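Local coordinates for hydrogenase maturation factor (Thermoanaerobacter tengcongensis, PDB 3VTH), which probably transfers a carbamoyl group from carbamoyl phosphate, with ATP, to the C-terminal cysteine of HypE during [NiFe]-hydrogenase maturation, at residues L118-D123 with P132-T137; D203-V208 with A311-L316. All coordinates share one frame; numbering follows the deposited sequence.

Contact 1. Residues L118-D123 with P132-T137. With ZN (zinc ion), chain C.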
loop_
_atom_site.group_PDB
_atom_site.type_symbol
_atom_site.label_atom_id
_atom_site.label_comp_id
_atom_site.label_asym_id
_atom_site.label_seq_id
_atom_site.Cartn_x
_atom_site.Cartn_y
_atom_site.Cartn_z
ATOM N N LEU A 118 -5.410 -25.538 -0.007
ATOM C CA LEU A 118 -4.539 -25.908 -1.113
ATOM C C LEU A 118 -4.383 -27.431 -1.227
ATOM O O LEU A 118 -4.379 -27.969 -2.331
ATOM C CB LEU A 118 -3.166 -25.232 -0.983
ATOM C CG LEU A 118 -2.191 -25.362 -2.165
ATOM C CD1 LEU A 118 -2.794 -24.762 -3.418
ATOM C CD2 LEU A 118 -0.860 -24.665 -1.837
ATOM N N ARG A 119 -4.252 -28.108 -0.089
ATOM C CA ARG A 119 -4.198 -29.581 -0.062
ATOM C C ARG A 119 -5.489 -30.177 -0.626
ATOM O O ARG A 119 -5.443 -31.076 -1.459
ATOM C CB ARG A 119 -3.972 -30.093 1.368
ATOM C CG ARG A 119 -3.633 -31.587 1.463
ATOM C CD ARG A 119 -4.003 -32.200 2.828
ATOM N NE ARG A 119 -3.578 -31.359 3.944
ATOM C CZ ARG A 119 -4.381 -30.553 4.636
ATOM N NH1 ARG A 119 -5.680 -30.476 4.358
ATOM N NH2 ARG A 119 -3.878 -29.819 5.616
ATOM N N GLU A 120 -6.635 -29.672 -0.166
ATOM C CA GLU A 120 -7.931 -30.131 -0.674
ATOM C C GLU A 120 -8.082 -29.865 -2.182
ATOM O O GLU A 120 -8.490 -30.748 -2.931
ATOM C CB GLU A 120 -9.085 -29.507 0.124
ATOM C CG GLU A 120 -9.203 -30.039 1.576
ATOM C CD GLU A 120 -10.213 -29.276 2.440
ATOM O OE1 GLU A 120 -10.378 -29.638 3.626
ATOM O OE2 GLU A 120 -10.822 -28.296 1.971
ATOM N N LEU A 121 -7.747 -28.648 -2.614
ATOM C CA LEU A 121 -7.741 -28.287 -4.039
ATOM C C LEU A 121 -6.985 -29.287 -4.937
ATOM O O LEU A 121 -7.411 -29.567 -6.056
ATOM C CB LEU A 121 -7.141 -26.884 -4.223
ATOM C CG LEU A 121 -7.154 -26.246 -5.613
ATOM C CD1 LEU A 121 -8.571 -25.965 -6.049
ATOM C CD2 LEU A 121 -6.313 -24.938 -5.629
ATOM N N LYS A 122 -5.859 -29.798 -4.439
ATOM C CA LYS A 122 -4.971 -30.664 -5.216
ATOM C C LYS A 122 -5.201 -32.163 -4.962
ATOM O O LYS A 122 -4.472 -33.003 -5.482
ATOM C CB LYS A 122 -3.513 -30.295 -4.929
ATOM C CG LYS A 122 -3.123 -28.924 -5.452
ATOM C CD LYS A 122 -1.738 -28.484 -4.976
ATOM C CE LYS A 122 -1.340 -27.127 -5.599
ATOM N NZ LYS A 122 -1.091 -27.213 -7.088
ATOM N N ASP A 123 -6.212 -32.485 -4.160
ATOM C CA ASP A 123 -6.497 -33.866 -3.776
ATOM C C ASP A 123 -7.612 -34.467 -4.645
ATOM O O ASP A 123 -8.785 -34.164 -4.416
ATOM C CB ASP A 123 -6.894 -33.913 -2.288
ATOM C CG ASP A 123 -7.227 -35.320 -1.807
ATOM O OD1 ASP A 123 -7.602 -35.473 -0.626
ATOM O OD2 ASP A 123 -7.124 -36.268 -2.604
ATOM N N PRO A 132 -12.516 -23.860 -8.058
ATOM C CA PRO A 132 -11.815 -22.578 -8.270
ATOM C C PRO A 132 -12.096 -21.528 -7.204
ATOM O O PRO A 132 -11.479 -20.466 -7.224
ATOM C CB PRO A 132 -12.375 -22.097 -9.621
ATOM C CG PRO A 132 -13.000 -23.311 -10.237
ATOM C CD PRO A 132 -13.545 -24.073 -9.088
ATOM N N PHE A 133 -13.021 -21.810 -6.280
ATOM C CA PHE A 133 -13.363 -20.835 -5.231
ATOM C C PHE A 133 -13.254 -21.405 -3.818
ATOM O O PHE A 133 -13.851 -20.883 -2.853
ATOM C CB PHE A 133 -14.746 -20.214 -5.499
ATOM C CG PHE A 133 -14.827 -19.519 -6.834
ATOM C CD1 PHE A 133 -14.333 -18.227 -6.987
ATOM C CD2 PHE A 133 -15.318 -20.184 -7.945
ATOM C CE1 PHE A 133 -14.371 -17.592 -8.237
ATOM C CE2 PHE A 133 -15.361 -19.561 -9.197
ATOM C CZ PHE A 133 -14.891 -18.273 -9.342
ATOM N N ILE A 134 -12.469 -22.465 -3.696
ATOM C CA ILE A 134 -12.209 -23.061 -2.387
ATOM C C ILE A 134 -11.685 -22.017 -1.388
ATOM O O ILE A 134 -10.798 -21.229 -1.716
ATOM C CB ILE A 134 -11.276 -24.285 -2.495
ATOM C CG1 ILE A 134 -11.237 -25.063 -1.170
ATOM C CG2 ILE A 134 -9.865 -23.888 -3.008
ATOM C CD1 ILE A 134 -10.605 -26.477 -1.310
ATOM N N ASN A 135 -12.291 -21.985 -0.196
ATOM C CA ASN A 135 -11.805 -21.144 0.911
ATOM C C ASN A 135 -12.298 -21.754 2.227
ATOM O O ASN A 135 -12.952 -22.791 2.210
ATOM C CB ASN A 135 -12.289 -19.688 0.769
ATOM C CG ASN A 135 -13.816 -19.583 0.629
ATOM O OD1 ASN A 135 -14.575 -20.440 1.102
ATOM N ND2 ASN A 135 -14.266 -18.525 -0.020
ATOM N N CYS A 136 -11.990 -21.113 3.349
ATOM C CA CYS A 136 -12.415 -21.591 4.656
ATOM C C CYS A 136 -12.326 -20.407 5.614
ATOM O O CYS A 136 -12.121 -19.280 5.172
ATOM C CB CYS A 136 -11.518 -22.757 5.117
ATOM S SG CYS A 136 -9.808 -22.291 5.506
ATOM N N THR A 137 -12.498 -20.648 6.915
ATOM C CA THR A 137 -12.420 -19.550 7.894
ATOM C C THR A 137 -11.043 -18.879 7.937
ATOM O O THR A 137 -10.934 -17.748 8.408
ATOM C CB THR A 137 -12.810 -19.998 9.331
ATOM O OG1 THR A 137 -11.904 -20.999 9.798
ATOM C CG2 THR A 137 -14.204 -20.559 9.356
HETATM ZN ZN ZN C . -8.515 -22.093 3.585
#
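One methyl of Ile134 reaches the side of a glutamate and meets the two ends of its side chain: CD1 lies 3.7 Å from CB of Glu120 and 3.8 Å from the carboxylate oxygen OE2 of the same residue. Salt bridges from OE1 to Arg177 and from OE2 to Arg178 hold the carboxylate there. CD1 also rests 3.8 Å from the backbone N of Leu121, on the last turn of helix 115-121. What carries this methyl out to the helix is an extended arm: CG1 is anti to the backbone N (chi1 -169°) and CD1 continues in the same direction. The other branch, CG2, lies 3.9 Å from CD1 of Leu121 and accounts for the contact with the leucine side chain. Pro312 of helix 312-320 touches both Leu121 and Ile134. Two residues on, the loop turns from packing to metal binding. Cys136 points SG at the zinc ion, 2.3 Å away, and Cys114, Cys117 and Cys139 complete the site, while the side chain of Ile134 lies close to that of Cys117. A short helix that starts inside the first CxxC pair, packed against the loop that brings the second pair, is the layout of this Cys4 zinc finger of HypF.

Contact 2. Residues D203-V208 with A311-L316; sequences DEIKCV and APIHYL
Ile313, in the first turn of helix 312-320, is where segment 311-316 first meets Ile205 of segment 203-208. Its CG2 stands 4.0 Å from CD1 of Ile205, and CB of Ile313 is scarcely farther from that same methyl. CG1 of Ile313 is turned back between its own backbone N and carbonyl carbon (chi1 54°), which leaves CG2 as the branch offered to the other helix. One turn on comes Leu316, which supplies the nearest pair of CA atoms, 6.9 Å between Leu316 and Ile205. Here the leucine contributes its base: CB sits 4.1 Å from CG2 of Ile205 and equally near CG1, while the backbone C of Leu316 is 3.8 Å from that CG2. Ile205 thus bridges the two residues, its CD1 on Ile313 and its CG2 on Leu316, crossing each side chain at roughly a right angle. Leu193 of strand 193-196 touches both isoleucines, and Leu317 adds to the cover of Ile205. The helix that carries Ile205 is capped at its start: Asp203 OD1 accepts from Lys206 N at 3.1 Å in a nearly straight bond (167°). Cys207, which takes no part in the interface, is tied by a disulfide to Cys200, just ahead of the helix in the chain. Between the helices the contact is apolar, joining the opening turns of helices 204-213 and 312-320 beside edge strand 193-196 in the alpha/beta fold of the YrdC-like domain.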
loop_
_atom_site.group_PDB
_atom_site.type_symbol
_atom_site.label_atom_id
_atom_site.label_comp_id
_atom_site.label_asym_id
_atom_site.label_seq_id
_atom_site.Cartn_x
_atom_site.Cartn_y
_atom_site.Cartn_z
ATOM N N ASP A 203 -11.863 -27.179 -20.264
ATOM C CA ASP A 203 -12.295 -26.479 -19.057
ATOM C C ASP A 203 -11.744 -25.040 -19.049
ATOM O O ASP A 203 -10.743 -24.760 -19.711
ATOM C CB ASP A 203 -12.032 -27.300 -17.776
ATOM C CG ASP A 203 -10.584 -27.217 -17.253
ATOM O OD1 ASP A 203 -9.937 -26.149 -17.292
ATOM O OD2 ASP A 203 -10.108 -28.255 -16.734
ATOM N N GLU A 204 -12.426 -24.136 -18.342
ATOM C CA GLU A 204 -12.143 -22.687 -18.420
ATOM C C GLU A 204 -10.680 -22.307 -18.200
ATOM O O GLU A 204 -10.128 -21.503 -18.953
ATOM C CB GLU A 204 -13.043 -21.881 -17.468
ATOM C CG GLU A 204 -14.521 -21.807 -17.877
ATOM C CD GLU A 204 -15.318 -23.066 -17.531
ATOM O OE1 GLU A 204 -14.754 -24.000 -16.910
ATOM O OE2 GLU A 204 -16.521 -23.120 -17.884
ATOM N N ILE A 205 -10.052 -22.876 -17.170
ATOM C CA ILE A 205 -8.638 -22.597 -16.882
ATOM C C ILE A 205 -7.715 -23.010 -18.042
ATOM O O ILE A 205 -6.774 -22.290 -18.382
ATOM C CB ILE A 205 -8.155 -23.275 -15.581
ATOM C CG1 ILE A 205 -8.971 -22.804 -14.365
ATOM C CG2 ILE A 205 -6.652 -22.998 -15.345
ATOM C CD1 ILE A 205 -8.833 -21.307 -14.004
ATOM N N LYS A 206 -7.988 -24.173 -18.630
ATOM C CA LYS A 206 -7.236 -24.647 -19.790
ATOM C C LYS A 206 -7.428 -23.730 -21.002
ATOM O O LYS A 206 -6.508 -23.539 -21.780
ATOM C CB LYS A 206 -7.640 -26.083 -20.139
ATOM C CG LYS A 206 -6.544 -26.901 -20.811
ATOM C CD LYS A 206 -6.714 -28.415 -20.513
ATOM C CE LYS A 206 -6.700 -28.659 -18.979
ATOM N NZ LYS A 206 -7.062 -30.048 -18.580
ATOM N N CYS A 207 -8.629 -23.171 -21.162
ATOM C CA CYS A 207 -8.871 -22.205 -22.235
ATOM C C CYS A 207 -7.972 -20.961 -22.074
ATOM O O CYS A 207 -7.439 -20.427 -23.059
ATOM C CB CYS A 207 -10.353 -21.811 -22.284
ATOM S SG CYS A 207 -11.518 -23.185 -22.613
ATOM N N VAL A 208 -7.820 -20.524 -20.824
ATOM C CA VAL A 208 -6.950 -19.398 -20.461
ATOM C C VAL A 208 -5.487 -19.720 -20.748
ATOM O O VAL A 208 -4.796 -18.929 -21.401
ATOM C CB VAL A 208 -7.151 -18.987 -18.985
ATOM C CG1 VAL A 208 -6.078 -17.977 -18.518
ATOM C CG2 VAL A 208 -8.537 -18.406 -18.805
ATOM N N ALA A 311 -5.085 -16.806 -5.293
ATOM C CA ALA A 311 -6.434 -17.348 -5.377
ATOM C C ALA A 311 -6.339 -18.752 -5.973
ATOM O O ALA A 311 -5.351 -19.066 -6.648
ATOM C CB ALA A 311 -7.321 -16.451 -6.220
ATOM N N PRO A 312 -7.349 -19.608 -5.730
ATOM C CA PRO A 312 -7.262 -20.958 -6.303
ATOM C C PRO A 312 -7.084 -21.005 -7.822
ATOM O O PRO A 312 -6.397 -21.908 -8.316
ATOM C CB PRO A 312 -8.590 -21.602 -5.892
ATOM C CG PRO A 312 -8.933 -20.887 -4.609
ATOM C CD PRO A 312 -8.542 -19.464 -4.865
ATOM N N ILE A 313 -7.695 -20.071 -8.559
ATOM C CA ILE A 313 -7.523 -20.041 -10.017
ATOM C C ILE A 313 -6.051 -19.935 -10.458
ATOM O O ILE A 313 -5.693 -20.425 -11.531
ATOM C CB ILE A 313 -8.357 -18.934 -10.713
ATOM C CG1 ILE A 313 -8.073 -17.551 -10.100
ATOM C CG2 ILE A 313 -9.864 -19.285 -10.653
ATOM C CD1 ILE A 313 -8.417 -16.372 -11.033
ATOM N N HIS A 314 -5.216 -19.273 -9.649
ATOM C CA HIS A 314 -3.796 -19.103 -10.010
ATOM C C HIS A 314 -3.058 -20.419 -9.892
ATOM O O HIS A 314 -2.251 -20.758 -10.762
ATOM C CB HIS A 314 -3.085 -18.065 -9.128
ATOM C CG HIS A 314 -3.775 -16.744 -9.056
ATOM N ND1 HIS A 314 -4.193 -16.054 -10.174
ATOM C CD2 HIS A 314 -4.091 -15.968 -7.996
ATOM C CE1 HIS A 314 -4.763 -14.922 -9.804
ATOM N NE2 HIS A 314 -4.713 -14.846 -8.489
ATOM N N TYR A 315 -3.322 -21.158 -8.814
ATOM C CA TYR A 315 -2.715 -22.478 -8.642
ATOM C C TYR A 315 -3.131 -23.428 -9.749
ATOM O O TYR A 315 -2.319 -24.228 -10.231
ATOM C CB TYR A 315 -3.072 -23.082 -7.283
ATOM C CG TYR A 315 -2.452 -22.364 -6.109
ATOM C CD1 TYR A 315 -1.166 -22.675 -5.678
ATOM C CD2 TYR A 315 -3.168 -21.384 -5.409
ATOM C CE1 TYR A 315 -0.589 -22.011 -4.568
ATOM C CE2 TYR A 315 -2.610 -20.724 -4.319
ATOM C CZ TYR A 315 -1.327 -21.054 -3.902
ATOM O OH TYR A 315 -0.799 -20.405 -2.823
ATOM N N LEU A 316 -4.403 -23.353 -10.140
ATOM C CA LEU A 316 -4.906 -24.160 -11.251
ATOM C C LEU A 316 -4.217 -23.787 -12.573
ATOM O O LEU A 316 -3.775 -24.656 -13.332
ATOM C CB LEU A 316 -6.424 -24.020 -11.365
ATOM C CG LEU A 316 -7.258 -24.625 -10.219
ATOM C CD1 LEU A 316 -8.736 -24.260 -10.365
ATOM C CD2 LEU A 316 -7.074 -26.125 -10.113
#

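Overall arrangement
From the N terminus, the chain first closes contact 1, a short loop in which only eight residues separate 118-123 from 132-137. It then runs on through the second zinc finger and strand 193-196 before contact 2 opens at 203-208, and 102 residues, about half of them in helices and strands, pass before 311-316 closes it. The two loops are therefore in series, neither nested nor crossed. In space they abut, their centres 13 Å apart, because helix 312-320 serves both: Pro312 and Tyr315 pack on the first finger, Ile313 faces both Pro132 of that finger and Ile205, and Leu316 packs on helix 204-213. Together they tie the first zinc finger to the YrdC-like domain.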